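Local structure of cycloalternan-forming enzyme (Listeria monocytogenes serovar 1/2a, 5F7U) at residues A652-I657 / D744-A749; T697-L702 / N818-Y823; D770-G775 / Y810-N815. The protein is a multidomain protein of glycoside hydrolase family 31, with a TIM-barrel domain flanked by beta domains and a family 6 carbohydrate-binding module. The protein carries 1 engineered substitution. All blocks are in the same frame, centred on the assembly; numbering follows the deposited sequence.

Contact 1. Residues A652-I657 / D744-A749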
# COMPACT_ATOMS: atom_id res chain seq x y z
N ALA A 652 -10.10 -2.01 -8.74
CA ALA A 652 -10.24 -2.74 -7.47
C ALA A 652 -10.00 -4.23 -7.64
O ALA A 652 -9.38 -4.88 -6.77
CB ALA A 652 -11.62 -2.49 -6.86
N ALA A 653 -10.47 -4.77 -8.77
CA ALA A 653 -10.28 -6.20 -9.08
C ALA A 653 -8.80 -6.51 -9.32
O ALA A 653 -8.39 -7.66 -9.16
CB ALA A 653 -11.12 -6.58 -10.29
N PHE A 654 -8.01 -5.48 -9.64
CA PHE A 654 -6.55 -5.60 -9.83
C PHE A 654 -5.77 -4.88 -8.73
O PHE A 654 -4.71 -4.29 -9.00
CB PHE A 654 -6.12 -5.10 -11.23
CG PHE A 654 -6.40 -6.09 -12.33
CD1 PHE A 654 -7.68 -6.21 -12.87
CD2 PHE A 654 -5.39 -6.96 -12.79
CE1 PHE A 654 -7.96 -7.14 -13.88
CE2 PHE A 654 -5.65 -7.88 -13.81
CZ PHE A 654 -6.94 -7.97 -14.35
N ALA A 655 -6.33 -4.89 -7.51
CA ALA A 655 -5.63 -4.31 -6.36
C ALA A 655 -5.48 -5.39 -5.28
O ALA A 655 -6.04 -6.48 -5.43
CB ALA A 655 -6.36 -3.07 -5.84
N PRO A 656 -4.65 -5.14 -4.23
CA PRO A 656 -4.36 -6.24 -3.29
C PRO A 656 -5.62 -6.81 -2.62
O PRO A 656 -5.77 -8.03 -2.56
CB PRO A 656 -3.43 -5.58 -2.26
CG PRO A 656 -2.74 -4.50 -3.04
CD PRO A 656 -3.84 -3.94 -3.92
N ILE A 657 -6.52 -5.93 -2.17
CA ILE A 657 -7.77 -6.34 -1.51
C ILE A 657 -8.93 -5.60 -2.18
O ILE A 657 -8.90 -4.36 -2.31
CB ILE A 657 -7.77 -6.02 0.01
CG1 ILE A 657 -6.56 -6.63 0.76
CG2 ILE A 657 -9.11 -6.40 0.67
CD1 ILE A 657 -6.52 -8.16 0.84
N ASP A 744 4.49 -9.87 -9.77
CA ASP A 744 5.80 -9.62 -10.42
C ASP A 744 5.63 -9.17 -11.86
O ASP A 744 6.53 -8.51 -12.39
CB ASP A 744 6.66 -10.89 -10.49
CG ASP A 744 6.97 -11.51 -9.12
OD1 ASP A 744 7.21 -10.76 -8.15
OD2 ASP A 744 7.00 -12.76 -9.03
N ASP A 745 4.53 -9.56 -12.49
CA ASP A 745 4.46 -9.60 -13.96
C ASP A 745 3.47 -8.70 -14.67
O ASP A 745 3.59 -8.54 -15.89
CB ASP A 745 4.17 -11.02 -14.42
CG ASP A 745 5.18 -11.99 -13.90
OD1 ASP A 745 6.37 -11.79 -14.19
OD2 ASP A 745 4.76 -12.93 -13.20
N LEU A 746 2.50 -8.15 -13.94
CA LEU A 746 1.40 -7.45 -14.61
C LEU A 746 1.55 -5.97 -14.41
O LEU A 746 1.76 -5.52 -13.28
CB LEU A 746 0.03 -7.90 -14.10
CG LEU A 746 -0.35 -9.37 -14.34
CD1 LEU A 746 -1.71 -9.65 -13.69
CD2 LEU A 746 -0.34 -9.72 -15.83
N LEU A 747 1.48 -5.24 -15.52
CA LEU A 747 1.44 -3.79 -15.47
C LEU A 747 -0.02 -3.37 -15.65
O LEU A 747 -0.64 -3.68 -16.70
CB LEU A 747 2.36 -3.17 -16.52
CG LEU A 747 2.65 -1.65 -16.47
CD1 LEU A 747 3.83 -1.35 -17.38
CD2 LEU A 747 1.46 -0.77 -16.85
N VAL A 748 -0.57 -2.69 -14.65
CA VAL A 748 -1.99 -2.31 -14.68
C VAL A 748 -2.09 -0.80 -14.80
O VAL A 748 -1.46 -0.08 -14.05
CB VAL A 748 -2.73 -2.76 -13.38
CG1 VAL A 748 -4.19 -2.33 -13.40
CG2 VAL A 748 -2.62 -4.26 -13.19
N ALA A 749 -2.96 -0.32 -15.70
CA ALA A 749 -3.11 1.11 -15.92
C ALA A 749 -4.57 1.56 -15.81
O ALA A 749 -5.26 1.69 -16.82
CB ALA A 749 -2.49 1.49 -17.26
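Phe654 and Val748 cross obliquely and carry most of this contact. Phe654 sits just past the end of helix 642-653, and its side chain sets off toward strand 746-748. Both methyls of Val748 reach it. CG2 lies 3.9 Å from ring atom CD2 of Phe654. CG1 rests 4.0 Å from Phe654 CB, so both methyls press from one side against the base of the aromatic side chain. Val748 can do this because CG1 lies anti to the backbone N (chi1 178°), which turns both methyls to the phenylalanine.

Leu746 takes the second place. Its CD1 meets the ring of Phe654 at the edge, close to the ring plane, with CE2 at 4.3 Å. This is a looser touch. Leu746 and Val748 are two residues apart on the strand and so face the same way, while the side chain of Leu747 goes to the other face, onto Val761 and Leu763. No hydrogen bond joins the two segments, and the three touching residues are all buried.

The ring has further apolar neighbours in Leu701, Phe742, Leu792 and Val794. The backbone at Phe654 is held as well. Its carbonyl O accepts a hydrogen bond from Tyr740 OH, on the strand next to 746-748. Ala655 N bonds to Ala652 O at 3.1 Å, which fits a turn at the end of the helix.

Strand 746-748 lies between strands 740-742 and 794-797 in an antiparallel sheet. The arrangement is a loop-to-sheet packing between the TIM-barrel domain and the C-terminal beta domain of family 31: the loop from helix 642-653 to barrel strand 657-660 puts one aromatic side chain against the apolar face of the sheet.

Contact 2. Residues T697-L702 / N818-Y823. With MG (magnesium ion), chain I; MG (magnesium ion), chain K.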
# COMPACT_ATOMS: atom_id res chain seq x y z
N THR A 697 -12.42 -12.23 -13.57
CA THR A 697 -11.00 -12.14 -13.91
C THR A 697 -10.12 -12.27 -12.66
O THR A 697 -9.11 -13.02 -12.67
CB THR A 697 -10.65 -10.86 -14.72
OG1 THR A 697 -11.37 -10.91 -15.96
CG2 THR A 697 -9.17 -10.81 -15.05
N ARG A 698 -10.50 -11.57 -11.59
CA ARG A 698 -9.75 -11.65 -10.34
C ARG A 698 -9.75 -13.09 -9.81
O ARG A 698 -8.71 -13.60 -9.38
CB ARG A 698 -10.30 -10.66 -9.28
CG ARG A 698 -9.50 -10.68 -7.99
CD ARG A 698 -10.20 -9.89 -6.89
NE ARG A 698 -9.43 -9.84 -5.65
CZ ARG A 698 -8.38 -9.05 -5.44
NH1 ARG A 698 -7.92 -8.23 -6.39
NH2 ARG A 698 -7.76 -9.08 -4.27
N MET A 699 -10.90 -13.76 -9.88
CA MET A 699 -10.95 -15.15 -9.47
C MET A 699 -10.12 -16.06 -10.38
O MET A 699 -9.47 -16.99 -9.89
CB MET A 699 -12.39 -15.64 -9.27
CG MET A 699 -13.14 -14.87 -8.18
SD MET A 699 -12.32 -14.72 -6.57
CE MET A 699 -12.63 -16.36 -5.90
N ASN A 700 -10.08 -15.75 -11.68
CA ASN A 700 -9.21 -16.50 -12.62
C ASN A 700 -7.73 -16.31 -12.25
O ASN A 700 -6.92 -17.23 -12.38
CB ASN A 700 -9.38 -16.05 -14.08
CG ASN A 700 -10.78 -16.29 -14.65
OD1 ASN A 700 -11.29 -15.44 -15.38
ND2 ASN A 700 -11.39 -17.44 -14.35
N LEU A 701 -7.39 -15.11 -11.80
CA LEU A 701 -6.01 -14.78 -11.41
C LEU A 701 -5.69 -15.05 -9.95
O LEU A 701 -4.56 -14.81 -9.50
CB LEU A 701 -5.69 -13.33 -11.79
CG LEU A 701 -5.65 -12.99 -13.29
CD1 LEU A 701 -5.52 -11.50 -13.47
CD2 LEU A 701 -4.47 -13.67 -13.98
N LEU A 702 -6.66 -15.56 -9.20
CA LEU A 702 -6.42 -15.79 -7.77
C LEU A 702 -5.18 -16.65 -7.45
O LEU A 702 -4.49 -16.35 -6.46
CB LEU A 702 -7.69 -16.27 -7.03
CG LEU A 702 -7.64 -16.31 -5.50
CD1 LEU A 702 -7.33 -14.95 -4.87
CD2 LEU A 702 -8.98 -16.83 -4.97
N ASN A 818 -16.36 -19.53 -6.00
CA ASN A 818 -15.55 -19.17 -4.84
C ASN A 818 -15.16 -20.36 -3.96
O ASN A 818 -14.86 -20.17 -2.79
CB ASN A 818 -16.23 -18.05 -4.00
CG ASN A 818 -17.54 -18.49 -3.37
OD1 ASN A 818 -17.98 -19.64 -3.51
ND2 ASN A 818 -18.19 -17.56 -2.67
N ASP A 819 -15.18 -21.58 -4.51
CA ASP A 819 -14.80 -22.74 -3.70
C ASP A 819 -13.29 -22.80 -3.74
O ASP A 819 -12.71 -23.22 -4.74
CB ASP A 819 -15.44 -24.06 -4.16
CG ASP A 819 -14.86 -25.31 -3.45
OD1 ASP A 819 -14.24 -25.19 -2.36
OD2 ASP A 819 -15.05 -26.43 -3.98
N LEU A 820 -12.68 -22.40 -2.63
CA LEU A 820 -11.23 -22.28 -2.53
C LEU A 820 -10.50 -23.58 -2.19
O LEU A 820 -9.29 -23.56 -1.98
CB LEU A 820 -10.87 -21.17 -1.52
CG LEU A 820 -11.62 -19.84 -1.68
CD1 LEU A 820 -11.21 -18.91 -0.56
CD2 LEU A 820 -11.39 -19.19 -3.03
N LYS A 821 -11.25 -24.69 -2.15
CA LYS A 821 -10.69 -26.02 -1.84
C LYS A 821 -10.19 -26.78 -3.07
O LYS A 821 -9.58 -27.84 -2.93
CB LYS A 821 -11.71 -26.89 -1.08
CG LYS A 821 -12.01 -26.44 0.34
CD LYS A 821 -12.62 -27.59 1.15
CE LYS A 821 -13.02 -27.18 2.56
NZ LYS A 821 -11.88 -26.65 3.38
N SER A 822 -10.49 -26.27 -4.26
CA SER A 822 -10.10 -26.92 -5.52
C SER A 822 -9.99 -25.92 -6.66
O SER A 822 -10.54 -24.82 -6.58
CB SER A 822 -11.12 -28.01 -5.91
OG SER A 822 -12.38 -27.42 -6.22
N TYR A 823 -9.27 -26.30 -7.71
CA TYR A 823 -9.27 -25.54 -8.95
C TYR A 823 -10.28 -26.16 -9.90
O TYR A 823 -10.60 -27.35 -9.79
CB TYR A 823 -7.89 -25.56 -9.64
CG TYR A 823 -6.73 -25.15 -8.75
CD1 TYR A 823 -6.60 -23.83 -8.30
CD2 TYR A 823 -5.77 -26.08 -8.35
CE1 TYR A 823 -5.54 -23.45 -7.48
CE2 TYR A 823 -4.70 -25.71 -7.53
CZ TYR A 823 -4.59 -24.40 -7.10
OH TYR A 823 -3.56 -24.02 -6.26
MG MG I . -11.83 -22.54 -6.62
MG MG K . -10.21 -29.02 -11.14
O HOH W 1 -12.40 -23.27 -8.61
O HOH W 2 -9.55 -22.17 -5.69
O HOH W 3 -12.30 -20.15 -6.81
O HOH W 4 -8.12 -29.25 -10.85
O HOH W 5 -9.70 -31.01 -12.73
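Met699 reaches from helix 687-700 to the loop 818-823 with its terminal methyl. CE lies 4.2 Å from Asn818 CA and equally far from Leu820 CD2. The chain is bent at chi2 (-52°) and chi3 (-77°), which swings CE across to the loop. The amide of Asn818 leads away from the helix, and its ND2 bonds to Ala394 O.

Leu702 comes next. Its CD2 meets Leu820 CD2 at 3.9 Å, and the two leucines cross at about a right angle. Leu820 CD2 thus touches both Met699 and Leu702. No hydrogen bond crosses between the segments; the contact is carried by methyl groups.

The loop has its own polar framework. Asp819 OD1 accepts from Lys821 N at 3.0 Å, an Asx turn, and residues 819-822 form a type I beta turn. Asp819 O binds one magnesium ion at 2.2 Å. Two waters on this ion donate to Ser822 O. Tyr823 O binds a second magnesium ion, shared with Asp824 O.

The loop joins strands 801-806 and 825-830, and Tyr823 also packs on Pro703 of helix 702-715. Loop 818-823 therefore lies against the junction of helices 687-700 and 702-715, while Asn700 and Leu701 face strand 801-806.

Contact 3. Residues D770-G775 / Y810-N815. With GLC (alpha-D-glucopyranose), chain B.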
# COMPACT_ATOMS: atom_id res chain seq x y z
N ASP A 770 -0.53 -7.36 -24.05
CA ASP A 770 -1.89 -7.11 -23.56
C ASP A 770 -2.51 -8.45 -23.17
O ASP A 770 -2.64 -9.35 -24.01
CB ASP A 770 -2.66 -6.45 -24.72
CG ASP A 770 -4.07 -6.05 -24.37
OD1 ASP A 770 -4.76 -6.78 -23.63
OD2 ASP A 770 -4.49 -4.99 -24.89
N ILE A 771 -2.88 -8.62 -21.90
CA ILE A 771 -3.36 -9.94 -21.44
C ILE A 771 -4.74 -10.33 -21.97
O ILE A 771 -5.12 -11.50 -21.88
CB ILE A 771 -3.31 -10.11 -19.90
CG1 ILE A 771 -4.35 -9.22 -19.19
CG2 ILE A 771 -1.88 -9.80 -19.40
CD1 ILE A 771 -4.59 -9.57 -17.73
N TRP A 772 -5.49 -9.36 -22.50
CA TRP A 772 -6.86 -9.58 -22.92
C TRP A 772 -6.95 -10.08 -24.35
O TRP A 772 -7.90 -10.76 -24.71
CB TRP A 772 -7.65 -8.27 -22.83
CG TRP A 772 -7.59 -7.63 -21.49
CD1 TRP A 772 -6.88 -6.50 -21.15
CD2 TRP A 772 -8.30 -8.03 -20.32
NE1 TRP A 772 -7.09 -6.20 -19.81
CE2 TRP A 772 -7.96 -7.11 -19.28
CE3 TRP A 772 -9.19 -9.08 -20.03
CZ2 TRP A 772 -8.48 -7.21 -17.98
CZ3 TRP A 772 -9.73 -9.18 -18.73
CH2 TRP A 772 -9.36 -8.25 -17.72
N ASN A 773 -5.95 -9.71 -25.17
CA ASN A 773 -6.06 -9.88 -26.63
C ASN A 773 -4.76 -10.26 -27.38
O ASN A 773 -4.80 -10.50 -28.59
CB ASN A 773 -6.72 -8.63 -27.27
CG ASN A 773 -5.93 -7.34 -27.04
OD1 ASN A 773 -4.69 -7.32 -27.08
ND2 ASN A 773 -6.65 -6.24 -26.77
N GLY A 774 -3.62 -10.29 -26.68
CA GLY A 774 -2.36 -10.63 -27.33
C GLY A 774 -1.68 -9.53 -28.12
O GLY A 774 -0.74 -9.81 -28.89
N GLY A 775 -2.13 -8.28 -27.96
CA GLY A 775 -1.43 -7.14 -28.57
C GLY A 775 -0.03 -7.01 -28.01
O GLY A 775 0.16 -7.02 -26.80
N TYR A 810 -11.80 -21.30 -20.88
CA TYR A 810 -10.39 -20.89 -20.96
C TYR A 810 -10.14 -19.41 -21.36
O TYR A 810 -9.07 -19.07 -21.85
CB TYR A 810 -9.61 -21.85 -21.88
CG TYR A 810 -9.24 -23.16 -21.22
CD1 TYR A 810 -8.19 -23.23 -20.30
CD2 TYR A 810 -9.93 -24.34 -21.52
CE1 TYR A 810 -7.83 -24.42 -19.69
CE2 TYR A 810 -9.57 -25.55 -20.92
CZ TYR A 810 -8.52 -25.58 -20.01
OH TYR A 810 -8.17 -26.78 -19.42
N GLN A 811 -11.14 -18.55 -21.14
CA GLN A 811 -10.94 -17.11 -21.35
C GLN A 811 -10.94 -16.39 -20.01
O GLN A 811 -11.61 -16.82 -19.08
CB GLN A 811 -12.03 -16.52 -22.24
CG GLN A 811 -12.11 -17.18 -23.64
CD GLN A 811 -10.98 -16.73 -24.57
OE1 GLN A 811 -10.69 -15.54 -24.66
NE2 GLN A 811 -10.34 -17.69 -25.27
N LEU A 812 -10.20 -15.29 -19.93
CA LEU A 812 -10.26 -14.42 -18.75
C LEU A 812 -11.67 -13.85 -18.61
O LEU A 812 -12.31 -13.55 -19.61
CB LEU A 812 -9.23 -13.30 -18.85
CG LEU A 812 -7.77 -13.73 -18.74
CD1 LEU A 812 -6.88 -12.56 -19.10
CD2 LEU A 812 -7.45 -14.26 -17.34
N GLY A 813 -12.16 -13.75 -17.38
CA GLY A 813 -13.48 -13.20 -17.14
C GLY A 813 -14.63 -14.20 -17.13
O GLY A 813 -15.78 -13.81 -17.28
N GLN A 814 -14.31 -15.48 -16.95
CA GLN A 814 -15.32 -16.54 -16.86
C GLN A 814 -15.35 -17.10 -15.44
O GLN A 814 -14.30 -17.42 -14.87
CB GLN A 814 -15.05 -17.63 -17.90
CG GLN A 814 -15.07 -17.07 -19.31
CD GLN A 814 -14.78 -18.09 -20.38
OE1 GLN A 814 -13.89 -18.94 -20.23
NE2 GLN A 814 -15.53 -18.00 -21.48
N ASN A 815 -16.56 -17.21 -14.89
CA ASN A 815 -16.79 -17.47 -13.47
C ASN A 815 -16.36 -18.87 -13.02
O ASN A 815 -16.95 -19.87 -13.45
CB ASN A 815 -18.29 -17.26 -13.17
CG ASN A 815 -18.62 -17.27 -11.69
OD1 ASN A 815 -17.75 -17.29 -10.84
ND2 ASN A 815 -19.91 -17.25 -11.39
C1 GLC B . -7.05 -2.60 -27.63
C2 GLC B . -6.76 -1.14 -27.30
C3 GLC B . -5.59 -0.64 -28.17
C4 GLC B . -4.38 -1.58 -28.03
C5 GLC B . -4.79 -3.01 -28.41
C6 GLC B . -3.69 -4.06 -28.30
O2 GLC B . -7.93 -0.36 -27.56
O3 GLC B . -5.27 0.71 -27.85
O4 GLC B . -3.30 -1.14 -28.87
O5 GLC B . -5.85 -3.40 -27.53
O6 GLC B . -3.16 -4.05 -26.97
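Leu812 meets both Ile771 and Trp772, at about a right angle to each. Its CD1 methyl lies 4.0 Å from Ile771 CD1 and also approaches the carbonyl O of Ile771. Its CB sits 4.2 Å from CZ3 of the Trp772 ring, at an oblique angle. Ile771 CG1 lies above one face of that ring, offset toward the rim.

Further out, each loop is braced by its own side chains. Asp770 OD1 accepts from Trp772 N at 2.9 Å, nearly along its C-O axis. Asp770 CG is anti to the backbone N (chi1 -176°), which carries OD1 there. Asn773 OD1 takes Gly775 N at 2.9 Å in the carbonyl plane. Both are Asx turns. In the other loop, Gln811 N donates to Gln814 OE1 from above the amide plane.

The same two residues, Asp770 and Asn773, hold an alpha-D-glucopyranose. Its O6 donates to Asp770 OD2 at 2.6 Å, and Asn773 ND2 reaches its O5 at 3.0 Å. Tyr785 OH is a further partner of Asp770 OD2. His777 NE2 and the carbonyl O of Tyr786 are also hydrogen-bonded to the sugar.

The turns probably hold Asp770 OD2 and Asn773 ND2 in place for the glycan, while Leu812 contributes apolar packing.

How the contacts relate
From the N terminus, the chain runs through 652-657 and 697-702 before reaching 744-749, where contact 1 closes a loop of 86 residues. Segment 770-775 follows, and contact 3 closes at 810-815. Contact 2 closes last, at 818-823. Contacts 1 and 2 therefore cross, contacts 1 and 3 lie in series, and contact 3 falls wholly within the span of contact 2. Arg698 links contacts 1 and 2 through the carbonyls of Ala655 and Pro656. Asn700 bonds to Gly813 and Gln814, joining contacts 2 and 3. Phe654 packs on Trp772. Together they tie the family 31 barrel region to the beta domains that follow it.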